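Local coordinates for d-3-phosphoglycerate dehydrogenase oxidoreductase protein (Ralstonia solanacearum, PDB 3GG9) that probably catalyses the NAD-dependent oxidation of D-3-phosphoglycerate and belongs to the D-isomer specific 2-hydroxyacid dehydrogenase family, at residues N249-R252 with A253-E257. Residues are numbered along the deposited sequence; the frame is centred on the assembly and turned at random.
Sequences NTSR and AELVE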
loop_
_atom_site.group_PDB
_atom_site.type_symbol
_atom_site.label_atom_id
_atom_site.label_comp_id
_atom_site.label_asym_id
_atom_site.label_seq_id
_atom_site.Cartn_x
_atom_site.Cartn_y
_atom_site.Cartn_z
ATOM N N ASN A 249 4.350 3.316 12.781
ATOM C CA ASN A 249 5.400 4.250 13.182
ATOM C C ASN A 249 6.397 4.470 12.063
ATOM O O ASN A 249 7.294 3.653 11.847
ATOM C CB ASN A 249 6.118 3.776 14.466
ATOM C CG ASN A 249 7.103 4.813 15.009
ATOM O OD1 ASN A 249 7.148 5.958 14.562
ATOM N ND2 ASN A 249 7.901 4.405 15.972
ATOM N N THR A 250 6.249 5.598 11.367
ATOM C CA THR A 250 7.243 6.019 10.410
ATOM C C THR A 250 8.064 7.210 10.935
ATOM O O THR A 250 8.703 7.908 10.156
ATOM C CB THR A 250 6.567 6.428 9.076
ATOM O OG1 THR A 250 5.711 7.532 9.336
ATOM C CG2 THR A 250 5.708 5.291 8.538
ATOM N N SER A 251 8.055 7.442 12.244
ATOM C CA SER A 251 8.754 8.597 12.811
ATOM C C SER A 251 10.159 8.248 13.299
ATOM O O SER A 251 11.145 8.409 12.558
ATOM C CB SER A 251 7.925 9.233 13.920
ATOM O OG SER A 251 6.805 9.949 13.396
ATOM N N ARG A 252 10.248 7.810 14.555
ATOM C CA ARG A 252 11.509 7.345 15.133
ATOM C C ARG A 252 11.200 6.159 16.047
ATOM O O ARG A 252 10.172 6.151 16.737
ATOM C CB ARG A 252 12.216 8.454 15.937
ATOM C CG ARG A 252 12.868 9.606 15.131
ATOM C CD ARG A 252 14.064 9.172 14.270
ATOM N NE ARG A 252 15.134 8.544 15.049
ATOM C CZ ARG A 252 16.142 9.193 15.638
ATOM N NH1 ARG A 252 16.238 10.515 15.553
ATOM N NH2 ARG A 252 17.063 8.515 16.325
ATOM N N ALA A 253 12.076 5.149 16.038
ATOM C CA ALA A 253 11.874 3.934 16.864
ATOM C C ALA A 253 11.849 4.185 18.378
ATOM O O ALA A 253 11.110 3.533 19.133
ATOM C CB ALA A 253 12.945 2.896 16.533
ATOM N N GLU A 254 12.626 5.163 18.808
ATOM C CA GLU A 254 12.857 5.432 20.220
ATOM C C GLU A 254 11.710 6.213 20.867
ATOM O O GLU A 254 11.708 6.431 22.083
ATOM C CB GLU A 254 14.196 6.166 20.397
ATOM C CG GLU A 254 15.426 5.380 19.911
ATOM C CD GLU A 254 15.845 5.671 18.455
ATOM O OE1 GLU A 254 17.004 5.340 18.125
ATOM O OE2 GLU A 254 15.041 6.207 17.639
ATOM N N LEU A 255 10.728 6.617 20.062
ATOM C CA LEU A 255 9.447 7.091 20.595
ATOM C C LEU A 255 8.705 6.037 21.413
ATOM O O LEU A 255 7.926 6.382 22.286
ATOM C CB LEU A 255 8.526 7.565 19.478
ATOM C CG LEU A 255 8.970 8.775 18.656
ATOM C CD1 LEU A 255 7.986 9.030 17.523
ATOM C CD2 LEU A 255 9.097 10.010 19.516
ATOM N N VAL A 256 8.923 4.762 21.100
ATOM C CA VAL A 256 8.364 3.660 21.877
ATOM C C VAL A 256 9.477 3.165 22.783
ATOM O O VAL A 256 10.614 3.032 22.340
ATOM C CB VAL A 256 7.883 2.490 20.982
ATOM C CG1 VAL A 256 7.220 1.381 21.811
ATOM C CG2 VAL A 256 6.912 2.988 19.916
ATOM N N GLU A 257 9.157 2.904 24.047
ATOM C CA GLU A 257 10.138 2.321 24.965
ATOM C C GLU A 257 10.763 1.057 24.401
ATOM O O GLU A 257 10.134 0.303 23.672
ATOM C CB GLU A 257 9.553 2.098 26.366
ATOM C CG GLU A 257 8.551 0.964 26.501
ATOM C CD GLU A 257 8.144 0.727 27.961
ATOM O OE1 GLU A 257 7.047 0.198 28.203
ATOM O OE2 GLU A 257 8.926 1.072 28.870
HETATM O O HOH W 1 14.766 5.380 14.743
HETATM O O HOH W 2 18.093 5.629 15.637
#
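The backbone oxygen of Arg252 is gripped by two donors: Asn249 ND2 lies 3.0 Å from Arg252 O in a nearly straight bond (165°), and the amide of Leu255 adds a weak one that closes the first turn of the 3-10 segment 253-255. Asn249 uses both ends of its buried amide, since its OD1 accepts the backbone N of Ser251 at 2.9 Å, an Asx turn in which the donor stands above the carbonyl plane. With CG anti to the backbone N (chi1 -173°), the amide reaches forward along the chain and spans the bend. Leu255 CD1 packs 3.6 Å from Ser251 CB, and the buried Leu255 also touches Val221 of strand 218-221. Ser251 OG hydrogen-bonds to the backbone oxygen of Val221, and a bound glycerol lies near this side chain. In one of its two modelled conformers, and so provisionally, Arg252 bends at chi2 and chi3 and brings NH2 to 3.3 Å from Glu254 OE2, a salt bridge whose hydrogen bond is weak and bent (125°), with the guanidinium and carboxylate planes almost perpendicular. Two waters bridge the same pair in this conformer: one, in the guanidinium plane, joins Arg252 NE, Ala253 N and Glu254 OE2, and a second links Arg252 NH2 to Glu254 OE1. The whole forms the turn that leaves the carboxyl end of strand 246-249 in the parallel sheet of the Rossmann-type NAD-binding domain and leads toward helix 260-267.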